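GntR family transcriptional regulator (Streptococcus agalactiae, PDB 7B5U) probably regulates transcription by binding DNA, with the RCK_C effector domain described here forming a dimer that binds the second messenger cyclic di-AMP. Local coordinates at residues N25-H28 / A32-V35; I59-V62 / D66-A69; V35-E40 / V45-F50. All blocks are in the same frame, centred on the assembly; numbering follows the deposited sequence. Where two conformers were deposited one is given.

Contact 1. Residues N25-H28 / A32-V35; sequences NVWH and ATIV. With 2BA ((2R,3R,3aS,5R,7aR,9R,10R,10aS,12R,14aR)-2,9-bis(6-amino-9H-purin-9-yl)octahydro-2H,7H-difuro[3,2-d:3',2'-j][1,3,7,9,2,8 ]tetraoxadiphosphacyclododecine-3,5,10,12-tetrol 5,12-dioxide), chain C.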
loop_
_atom_site.group_PDB
_atom_site.type_symbol
_atom_site.label_atom_id
_atom_site.label_comp_id
_atom_site.label_asym_id
_atom_site.label_seq_id
_atom_site.Cartn_x
_atom_site.Cartn_y
_atom_site.Cartn_z
ATOM N N ASN A 25 -1.071 5.453 -11.317
ATOM C CA ASN A 25 -2.276 5.469 -10.493
ATOM C C ASN A 25 -2.676 4.043 -10.092
ATOM O O ASN A 25 -3.844 3.655 -10.183
ATOM C CB ASN A 25 -3.407 6.213 -11.214
ATOM C CG ASN A 25 -4.372 6.906 -10.271
ATOM O OD1 ASN A 25 -4.047 7.236 -9.114
ATOM N ND2 ASN A 25 -5.569 7.156 -10.764
ATOM N N VAL A 26 -1.686 3.276 -9.602
ATOM C CA VAL A 26 -1.792 1.811 -9.545
ATOM C C VAL A 26 -3.055 1.339 -8.828
ATOM O O VAL A 26 -3.761 0.470 -9.342
ATOM C CB VAL A 26 -0.530 1.179 -8.933
ATOM C CG1 VAL A 26 -0.741 -0.319 -8.675
ATOM C CG2 VAL A 26 0.664 1.392 -9.839
ATOM N N TRP A 27 -3.344 1.857 -7.621
ATOM C CA TRP A 27 -4.488 1.323 -6.874
ATOM C C TRP A 27 -5.776 1.427 -7.683
ATOM O O TRP A 27 -6.614 0.516 -7.651
ATOM C CB TRP A 27 -4.653 2.008 -5.504
ATOM C CG TRP A 27 -5.747 1.334 -4.707
ATOM C CD1 TRP A 27 -5.600 0.258 -3.875
ATOM C CD2 TRP A 27 -7.155 1.639 -4.717
ATOM N NE1 TRP A 27 -6.819 -0.122 -3.369
ATOM C CE2 TRP A 27 -7.791 0.708 -3.868
ATOM C CE3 TRP A 27 -7.940 2.610 -5.358
ATOM C CZ2 TRP A 27 -9.166 0.728 -3.640
ATOM C CZ3 TRP A 27 -9.307 2.622 -5.127
ATOM C CH2 TRP A 27 -9.906 1.689 -4.275
ATOM N N HIS A 28 -5.960 2.535 -8.406
ATOM C CA HIS A 28 -7.160 2.715 -9.220
ATOM C C HIS A 28 -7.174 1.839 -10.462
ATOM O O HIS A 28 -8.251 1.571 -11.006
ATOM C CB HIS A 28 -7.319 4.184 -9.595
ATOM C CG HIS A 28 -7.670 5.047 -8.428
ATOM N ND1 HIS A 28 -8.958 5.149 -7.947
ATOM C CD2 HIS A 28 -6.908 5.839 -7.634
ATOM C CE1 HIS A 28 -8.974 5.956 -6.902
ATOM N NE2 HIS A 28 -7.743 6.392 -6.694
ATOM N N ALA A 32 -4.468 -2.878 -6.267
ATOM C CA ALA A 32 -3.327 -3.297 -5.466
ATOM C C ALA A 32 -2.730 -2.144 -4.676
ATOM O O ALA A 32 -2.660 -1.011 -5.163
ATOM C CB ALA A 32 -2.247 -3.862 -6.380
ATOM N N THR A 33 -2.261 -2.451 -3.471
ATOM C CA THR A 33 -1.459 -1.512 -2.695
ATOM C C THR A 33 -0.036 -2.050 -2.655
ATOM O O THR A 33 0.217 -3.114 -2.065
ATOM C CB THR A 33 -2.017 -1.340 -1.285
ATOM O OG1 THR A 33 -3.362 -0.845 -1.361
ATOM C CG2 THR A 33 -1.184 -0.349 -0.486
ATOM N N ILE A 34 0.882 -1.341 -3.311
ATOM C CA ILE A 34 2.279 -1.767 -3.373
ATOM C C ILE A 34 2.964 -1.464 -2.046
ATOM O O ILE A 34 2.929 -0.327 -1.558
ATOM C CB ILE A 34 3.007 -1.088 -4.545
ATOM C CG1 ILE A 34 2.390 -1.506 -5.889
ATOM C CG2 ILE A 34 4.498 -1.389 -4.476
ATOM C CD1 ILE A 34 2.921 -0.711 -7.077
ATOM N N VAL A 35 3.581 -2.488 -1.452
ATOM C CA VAL A 35 4.275 -2.333 -0.178
ATOM C C VAL A 35 5.775 -2.175 -0.354
ATOM O O VAL A 35 6.434 -1.594 0.509
ATOM C CB VAL A 35 3.947 -3.468 0.810
ATOM C CG1 VAL A 35 2.487 -3.451 1.132
ATOM C CG2 VAL A 35 4.365 -4.826 0.275
HETATM P P 2BA C . -5.195 7.228 -4.464
HETATM O O1P 2BA C . -5.272 5.770 -4.209
HETATM O O2P 2BA C . -6.435 7.920 -4.922
HETATM O "O5'" 2BA C . -4.606 7.920 -3.119
HETATM C "C5'" 2BA C . -4.616 9.324 -3.002
HETATM C "C4'" 2BA C . -3.704 9.691 -1.796
HETATM O "O4'" 2BA C . -4.236 9.195 -0.680
HETATM C "C3'" 2BA C . -2.271 9.122 -1.949
HETATM O "O3'" 2BA C . -1.511 10.029 -2.662
HETATM C "C2'" 2BA C . -1.899 8.920 -0.459
HETATM O "O2'" 2BA C . -1.322 10.168 0.115
HETATM C "C1'" 2BA C . -3.050 8.559 0.139
HETATM N N9 2BA C . -3.290 7.122 0.222
HETATM C C8 2BA C . -4.176 6.436 -0.545
HETATM N N7 2BA C . -4.115 5.135 -0.200
HETATM C C5 2BA C . -3.172 5.046 0.772
HETATM C C6 2BA C . -2.673 4.011 1.516
HETATM N N6 2BA C . -3.088 2.649 1.387
HETATM N N1 2BA C . -1.741 4.250 2.440
HETATM C C2 2BA C . -1.257 5.504 2.637
HETATM N N3 2BA C . -1.740 6.546 1.942
HETATM C C4 2BA C . -2.683 6.266 1.020
HETATM P P1 2BA C . -0.097 9.574 -3.379
HETATM O O1P1 2BA C . 0.766 8.805 -2.439
HETATM O O2P1 2BA C . 0.498 10.813 -3.955
HETATM O "O5'1" 2BA C . -0.566 8.534 -4.546
HETATM C "C5'1" 2BA C . -1.249 9.038 -5.678
HETATM C "C4'1" 2BA C . -1.845 7.805 -6.434
HETATM O "O4'1" 2BA C . -0.867 7.001 -6.838
HETATM C "C3'1" 2BA C . -2.792 6.991 -5.520
HETATM O "O3'1" 2BA C . -4.056 7.548 -5.614
HETATM C "C2'1" 2BA C . -2.604 5.576 -6.125
HETATM O "O2'1" 2BA C . -3.547 5.369 -7.270
HETATM C "C1'1" 2BA C . -1.316 5.526 -6.524
HETATM N N91 2BA C . -0.365 5.019 -5.539
HETATM C C81 2BA C . 0.508 5.727 -4.777
HETATM N N71 2BA C . 1.180 4.885 -3.971
HETATM C C51 2BA C . 0.685 3.651 -4.229
HETATM C C61 2BA C . 0.941 2.386 -3.730
HETATM N N61 2BA C . 1.937 2.157 -2.729
HETATM N N11 2BA C . 0.295 1.343 -4.208
HETATM C C21 2BA C . -0.658 1.506 -5.154
HETATM N N31 2BA C . -0.945 2.701 -5.680
HETATM C C41 2BA C . -0.268 3.749 -5.178
#

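Contact 2. Residues I59-V62 / D66-A69; sequences IFFV and DVYA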
loop_
_atom_site.group_PDB
_atom_site.type_symbol
_atom_site.label_atom_id
_atom_site.label_comp_id
_atom_site.label_asym_id
_atom_site.label_seq_id
_atom_site.Cartn_x
_atom_site.Cartn_y
_atom_site.Cartn_z
ATOM N N ILE A 59 7.645 -6.448 -7.712
ATOM C CA ILE A 59 6.632 -5.631 -7.054
ATOM C C ILE A 59 5.947 -6.501 -6.009
ATOM O O ILE A 59 5.415 -7.571 -6.333
ATOM C CB ILE A 59 5.586 -5.092 -8.044
ATOM C CG1 ILE A 59 6.220 -4.387 -9.245
ATOM C CG2 ILE A 59 4.566 -4.198 -7.320
ATOM C CD1 ILE A 59 5.181 -3.897 -10.228
ATOM N N PHE A 60 5.947 -6.033 -4.765
ATOM C CA PHE A 60 5.264 -6.691 -3.655
ATOM C C PHE A 60 4.019 -5.875 -3.330
ATOM O O PHE A 60 4.117 -4.664 -3.134
ATOM C CB PHE A 60 6.190 -6.752 -2.433
ATOM C CG PHE A 60 7.408 -7.614 -2.648
ATOM C CD1 PHE A 60 8.530 -7.107 -3.284
ATOM C CD2 PHE A 60 7.428 -8.932 -2.219
ATOM C CE1 PHE A 60 9.645 -7.909 -3.504
ATOM C CE2 PHE A 60 8.548 -9.732 -2.433
ATOM C CZ PHE A 60 9.655 -9.215 -3.072
ATOM N N PHE A 61 2.856 -6.520 -3.269
ATOM C CA PHE A 61 1.611 -5.780 -3.098
ATOM C C PHE A 61 0.594 -6.623 -2.340
ATOM O O PHE A 61 0.628 -7.857 -2.391
ATOM C CB PHE A 61 1.022 -5.327 -4.442
ATOM C CG PHE A 61 0.674 -6.459 -5.369
ATOM C CD1 PHE A 61 -0.602 -6.985 -5.393
ATOM C CD2 PHE A 61 1.625 -6.979 -6.244
ATOM C CE1 PHE A 61 -0.928 -8.033 -6.255
ATOM C CE2 PHE A 61 1.302 -8.020 -7.099
ATOM C CZ PHE A 61 0.029 -8.537 -7.116
ATOM N N VAL A 62 -0.315 -5.946 -1.632
ATOM C CA VAL A 62 -1.411 -6.608 -0.948
ATOM C C VAL A 62 -2.686 -6.474 -1.765
ATOM O O VAL A 62 -2.861 -5.553 -2.570
ATOM C CB VAL A 62 -1.612 -6.141 0.514
ATOM C CG1 VAL A 62 -0.382 -6.465 1.341
ATOM C CG2 VAL A 62 -1.977 -4.658 0.584
ATOM N N ASP A 66 -8.119 -11.697 -6.995
ATOM C CA ASP A 66 -8.560 -10.901 -8.134
ATOM C C ASP A 66 -7.614 -9.733 -8.383
ATOM O O ASP A 66 -7.324 -9.400 -9.538
ATOM C CB ASP A 66 -9.990 -10.410 -7.911
ATOM C CG ASP A 66 -10.643 -9.918 -9.190
ATOM O OD1 ASP A 66 -10.887 -10.751 -10.089
ATOM O OD2 ASP A 66 -10.918 -8.705 -9.300
ATOM N N VAL A 67 -7.123 -9.095 -7.311
ATOM C CA VAL A 67 -6.137 -8.031 -7.467
ATOM C C VAL A 67 -4.877 -8.576 -8.119
ATOM O O VAL A 67 -4.279 -7.932 -8.993
ATOM C CB VAL A 67 -5.834 -7.396 -6.101
ATOM C CG1 VAL A 67 -4.650 -6.453 -6.212
ATOM C CG2 VAL A 67 -7.060 -6.676 -5.562
ATOM N N TYR A 68 -4.446 -9.768 -7.700
ATOM C CA TYR A 68 -3.303 -10.403 -8.347
ATOM C C TYR A 68 -3.539 -10.558 -9.850
ATOM O O TYR A 68 -2.662 -10.251 -10.666
ATOM C CB TYR A 68 -2.961 -11.753 -7.705
ATOM C CG TYR A 68 -2.042 -12.529 -8.607
ATOM C CD1 TYR A 68 -0.693 -12.212 -8.690
ATOM C CD2 TYR A 68 -2.539 -13.523 -9.449
ATOM C CE1 TYR A 68 0.149 -12.885 -9.568
ATOM C CE2 TYR A 68 -1.707 -14.206 -10.327
ATOM C CZ TYR A 68 -0.364 -13.877 -10.380
ATOM O OH TYR A 68 0.488 -14.535 -11.242
ATOM N N ALA A 69 -4.722 -11.043 -10.237
ATOM C CA ALA A 69 -5.025 -11.223 -11.656
ATOM C C ALA A 69 -4.969 -9.899 -12.412
ATOM O O ALA A 69 -4.468 -9.837 -13.545
ATOM C CB ALA A 69 -6.402 -11.873 -11.809
#

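Contact 3. Residues V35-E40 / V45-F50; sequences VAIEHE and VSPGPF. With 2BA ((2R,3R,3aS,5R,7aR,9R,10R,10aS,12R,14aR)-2,9-bis(6-amino-9H-purin-9-yl)octahydro-2H,7H-difuro[3,2-d:3',2'-j][1,3,7,9,2,8 ]tetraoxadiphosphacyclododecine-3,5,10,12-tetrol 5,12-dioxide), chain C.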
loop_
_atom_site.group_PDB
_atom_site.type_symbol
_atom_site.label_atom_id
_atom_site.label_comp_id
_atom_site.label_asym_id
_atom_site.label_seq_id
_atom_site.Cartn_x
_atom_site.Cartn_y
_atom_site.Cartn_z
ATOM N N VAL A 35 3.581 -2.488 -1.452
ATOM C CA VAL A 35 4.275 -2.333 -0.178
ATOM C C VAL A 35 5.775 -2.175 -0.354
ATOM O O VAL A 35 6.434 -1.594 0.509
ATOM C CB VAL A 35 3.947 -3.468 0.810
ATOM C CG1 VAL A 35 2.487 -3.451 1.132
ATOM C CG2 VAL A 35 4.365 -4.826 0.275
ATOM N N ALA A 36 6.324 -2.698 -1.450
ATOM C CA ALA A 36 7.754 -2.577 -1.685
ATOM C C ALA A 36 8.059 -2.829 -3.154
ATOM O O ALA A 36 7.327 -3.546 -3.838
ATOM C CB ALA A 36 8.557 -3.567 -0.836
ATOM N N ILE A 37 9.159 -2.234 -3.619
ATOM C CA ILE A 37 9.744 -2.530 -4.920
ATOM C C ILE A 37 11.150 -3.051 -4.682
ATOM O O ILE A 37 11.917 -2.456 -3.915
ATOM C CB ILE A 37 9.808 -1.288 -5.827
ATOM C CG1 ILE A 37 8.420 -0.715 -6.076
ATOM C CG2 ILE A 37 10.499 -1.632 -7.148
ATOM C CD1 ILE A 37 8.459 0.691 -6.605
ATOM N N GLU A 38 11.497 -4.140 -5.355
ATOM C CA GLU A 38 12.873 -4.606 -5.375
ATOM C C GLU A 38 13.455 -4.251 -6.733
ATOM O O GLU A 38 12.899 -4.639 -7.772
ATOM C CB GLU A 38 12.967 -6.110 -5.140
ATOM C CG GLU A 38 14.401 -6.573 -4.995
ATOM C CD GLU A 38 14.524 -8.078 -4.933
ATOM O OE1 GLU A 38 13.478 -8.766 -4.881
ATOM O OE2 GLU A 38 15.669 -8.574 -4.930
ATOM N N HIS A 39 14.558 -3.506 -6.725
ATOM C CA HIS A 39 15.190 -3.008 -7.939
ATOM C C HIS A 39 16.686 -3.217 -7.791
ATOM O O HIS A 39 17.282 -2.731 -6.825
ATOM C CB HIS A 39 14.877 -1.520 -8.078
ATOM C CG HIS A 39 15.559 -0.869 -9.235
ATOM N ND1 HIS A 39 15.285 -1.202 -10.545
ATOM C CD2 HIS A 39 16.513 0.091 -9.282
ATOM C CE1 HIS A 39 16.032 -0.468 -11.348
ATOM N NE2 HIS A 39 16.786 0.323 -10.606
ATOM N N GLU A 40 17.290 -3.951 -8.722
ATOM C CA GLU A 40 18.719 -4.245 -8.650
ATOM C C GLU A 40 19.089 -4.867 -7.303
ATOM O O GLU A 40 20.157 -4.604 -6.744
ATOM C CB GLU A 40 19.565 -3.001 -8.951
ATOM C CG GLU A 40 19.279 -2.362 -10.306
ATOM C CD GLU A 40 19.826 -0.944 -10.428
ATOM O OE1 GLU A 40 20.238 -0.363 -9.401
ATOM O OE2 GLU A 40 19.834 -0.407 -11.556
ATOM N N VAL A 45 10.720 0.131 0.790
ATOM C CA VAL A 45 9.474 -0.172 1.482
ATOM C C VAL A 45 8.664 1.111 1.600
ATOM O O VAL A 45 9.221 2.186 1.848
ATOM C CB VAL A 45 9.775 -0.778 2.868
ATOM C CG1 VAL A 45 8.494 -1.102 3.631
ATOM C CG2 VAL A 45 10.657 -2.018 2.725
ATOM N N SER A 46 7.340 1.001 1.439
ATOM C CA SER A 46 6.439 2.155 1.453
ATOM C C SER A 46 6.849 3.138 0.356
ATOM O O SER A 46 7.257 4.275 0.641
ATOM C CB SER A 46 6.405 2.841 2.819
ATOM O OG SER A 46 5.289 3.703 2.864
ATOM N N PRO A 47 6.746 2.733 -0.916
ATOM C CA PRO A 47 7.495 3.443 -1.974
ATOM C C PRO A 47 6.970 4.823 -2.337
ATOM O O PRO A 47 7.751 5.638 -2.849
ATOM C CB PRO A 47 7.415 2.480 -3.165
ATOM C CG PRO A 47 6.150 1.697 -2.914
ATOM C CD PRO A 47 6.113 1.499 -1.425
ATOM N N GLY A 48 5.688 5.103 -2.147
ATOM C CA GLY A 48 5.132 6.376 -2.545
ATOM C C GLY A 48 4.966 6.531 -4.047
ATOM O O GLY A 48 5.331 5.666 -4.849
ATOM N N PRO A 49 4.400 7.675 -4.447
ATOM C CA PRO A 49 4.004 7.876 -5.846
ATOM C C PRO A 49 5.154 8.170 -6.788
ATOM O O PRO A 49 4.962 8.087 -8.010
ATOM C CB PRO A 49 3.071 9.090 -5.758
ATOM C CG PRO A 49 3.630 9.879 -4.592
ATOM C CD PRO A 49 4.035 8.819 -3.600
ATOM N N PHE A 50 6.323 8.538 -6.273
ATOM C CA PHE A 50 7.436 8.933 -7.120
ATOM C C PHE A 50 8.387 7.784 -7.427
ATOM O O PHE A 50 9.275 7.945 -8.274
ATOM C CB PHE A 50 8.166 10.117 -6.492
ATOM C CG PHE A 50 7.244 11.236 -6.112
ATOM C CD1 PHE A 50 6.412 11.821 -7.063
ATOM C CD2 PHE A 50 7.179 11.687 -4.808
ATOM C CE1 PHE A 50 5.545 12.850 -6.716
ATOM C CE2 PHE A 50 6.319 12.717 -4.452
ATOM C CZ PHE A 50 5.499 13.297 -5.403
HETATM P P 2BA C . -5.195 7.228 -4.464
HETATM O O1P 2BA C . -5.272 5.770 -4.209
HETATM O O2P 2BA C . -6.435 7.920 -4.922
HETATM O "O5'" 2BA C . -4.606 7.920 -3.119
HETATM C "C5'" 2BA C . -4.616 9.324 -3.002
HETATM C "C4'" 2BA C . -3.704 9.691 -1.796
HETATM O "O4'" 2BA C . -4.236 9.195 -0.680
HETATM C "C3'" 2BA C . -2.271 9.122 -1.949
HETATM O "O3'" 2BA C . -1.511 10.029 -2.662
HETATM C "C2'" 2BA C . -1.899 8.920 -0.459
HETATM O "O2'" 2BA C . -1.322 10.168 0.115
HETATM C "C1'" 2BA C . -3.050 8.559 0.139
HETATM N N9 2BA C . -3.290 7.122 0.222
HETATM C C8 2BA C . -4.176 6.436 -0.545
HETATM N N7 2BA C . -4.115 5.135 -0.200
HETATM C C5 2BA C . -3.172 5.046 0.772
HETATM C C6 2BA C . -2.673 4.011 1.516
HETATM N N6 2BA C . -3.088 2.649 1.387
HETATM N N1 2BA C . -1.741 4.250 2.440
HETATM C C2 2BA C . -1.257 5.504 2.637
HETATM N N3 2BA C . -1.740 6.546 1.942
HETATM C C4 2BA C . -2.683 6.266 1.020
HETATM P P1 2BA C . -0.097 9.574 -3.379
HETATM O O1P1 2BA C . 0.766 8.805 -2.439
HETATM O O2P1 2BA C . 0.498 10.813 -3.955
HETATM O "O5'1" 2BA C . -0.566 8.534 -4.546
HETATM C "C5'1" 2BA C . -1.249 9.038 -5.678
HETATM C "C4'1" 2BA C . -1.845 7.805 -6.434
HETATM O "O4'1" 2BA C . -0.867 7.001 -6.838
HETATM C "C3'1" 2BA C . -2.792 6.991 -5.520
HETATM O "O3'1" 2BA C . -4.056 7.548 -5.614
HETATM C "C2'1" 2BA C . -2.604 5.576 -6.125
HETATM O "O2'1" 2BA C . -3.547 5.369 -7.270
HETATM C "C1'1" 2BA C . -1.316 5.526 -6.524
HETATM N N91 2BA C . -0.365 5.019 -5.539
HETATM C C81 2BA C . 0.508 5.727 -4.777
HETATM N N71 2BA C . 1.180 4.885 -3.971
HETATM C C51 2BA C . 0.685 3.651 -4.229
HETATM C C61 2BA C . 0.941 2.386 -3.730
HETATM N N61 2BA C . 1.937 2.157 -2.729
HETATM N N11 2BA C . 0.295 1.343 -4.208
HETATM C C21 2BA C . -0.658 1.506 -5.154
HETATM N N31 2BA C . -0.945 2.701 -5.680
HETATM C C41 2BA C . -0.268 3.749 -5.178
#

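Contact 1. Residues N25-H28 / A32-V35
The cyclic di-AMP pocket of the RCK_C domain is built here from the start of helix 26-30, where V26 and W27 lie against A32 and the first residues of strand 33-39, T33 and I34. I34 holds one adenine as a base partner would: its N donates to N11 of the ligand (2.9 Å, 164°), and its O accepts from N61. On the helix side W27 N adds a weak bond to N31 at 3.2 Å. N25 OD1 takes the ribose hydroxyl O2'1, and H28 NE2 reaches phosphate O2P at 2.7 Å, in the plane of the imidazole; W27 CE3 sits 3.7 Å above the centre of that ring. N25, W27, H28 and I34 of the second subunit also bond to this ligand.

Beside the N11-N31 edge of the base, tilted from its plane, V26 CG1 meets I34 CD1 at 4.0 Å; branched aliphatic residues suit this buried spot. The indole of W27, with CG anti to the backbone N (chi1 -174°), slants past T33; NE1 and T33 OG1 both bond to S46 of the second subunit. A32 O, buried without a hydrogen-bond partner, lies 3.2 Å from C21 of the ligand and takes a CA-H...O contact from W27 CA at 3.4 Å.

Contact 2. Residues I59-V62 / D66-A69
F61 on strand 58-62 meets V67 and Y68 of helix segment 66-69, and everything that touches across is apolar or aromatic apart from one carbonyl and one backbone carbon. In the aliphatic part, the side chains of F61 and V67 lie alongside one another and point opposite ways. The ring atom F61 CE1 comes to 4.0 Å from V67 CG1, which approaches obliquely to the ring plane. V67 has CG1 anti to its backbone N (chi1 171°), and this branch also lies 4.2 Å from V62 O. Valine's short branches suit the place, one of them serving both the phenyl ring and V62 O without a long chain to stow.

The ring edges make the rest. F61 CE1 is 4.0 Å from the backbone carbon Y68 CA, which lies in the plane of the phenyl ring, and F61 CZ is 4.1 Å from the ring carbon Y68 CD1, near the plane of the tyrosine ring. The phenyl ring reaches outward from the strand with its CG flanked by both backbone N and C (chi1 61°). Its length spans the distance between strand and helix, whose closest CA atoms, those of V62 and V67, are 8.2 Å apart.

This is a helix laid on one face of the antiparallel sheet of the RCK_C domain: V67 also packs on A32, F61 on I8 and M71, and the phenyl ring meets that of Y6. V62, whose side chain points away from the helix, packs on V35 of the second subunit, so the other face of the strand looks to the dimer partner.

A polar bond comes from the flank, where D64 OD2 accepts from V67 N near the start of helix 65-74.

Contact 3. Residues V35-E40 / V45-F50
P47 folds back over V35 and I37, and its ring can be followed atom by atom. CB faces CD1 of I37 at 4.0 Å in the conformer given, one of two deposited, so this touch is provisional. CG, at the tip of the ring, turns to the side chain of I34, the residue just before V35. CD, where the ring closes on the backbone nitrogen, lies 3.7 Å from V35 O. Proline suits this place: it offers a rigid apolar surface, certainly to I34, and brings no N-H to be satisfied at a position where the chain is leaving the sheet.

V35 O is the polar centre of the contact. S46 N donates to it at 2.9 Å and 162°, fairly straight, but from above the carbonyl plane, 35° out of it. V45 CA adds a CA-H...O contact at 3.5 Å, and V45 CG1, anti to its own backbone N (chi1 180°), leans to 3.8 Å from the same oxygen.

The strands 33-39 and 42-45 form a beta hairpin at one margin of the four-stranded antiparallel sheet. A36 and V45 are a non-hydrogen-bonded antiparallel pair with CA atoms 4.3 Å apart, and the small methyl of A36 suits so close an approach. On the other edge of strand 33-39, V35 and A36 both face F60, a classic beta bulge.

Beyond the hairpin the chain turns through S46, whose phi is positive. Besides meeting T33 of the second subunit, its OG bonds to G31 O there. P49, which packs on W27 of the second subunit, makes a van der Waals contact with the ligand, its CG 3.3 Å from phosphate oxygen O2P1.

Along the chain the order is contact 1, contact 3, contact 2, all within one TrkA-C domain. Contacts 1 and 3, with centres 11 Å apart, share V35 and run along strand 33-39. Contact 2 sits on the neighbouring strand of the sheet; its centre is 8 Å from that of contact 1 and 14 Å from that of contact 3. The two strands are laced together by probable backbone bonds such as T33 O to V62 N and A36 O to F60 N. Contacts 1 and 3 both reach the ligand, whereas contact 2 joins helix 65-74 to the sheet behind the pocket. All three touch the second subunit, so the ligand site lies at the dimer interface, with residues of strand 33-39 in both.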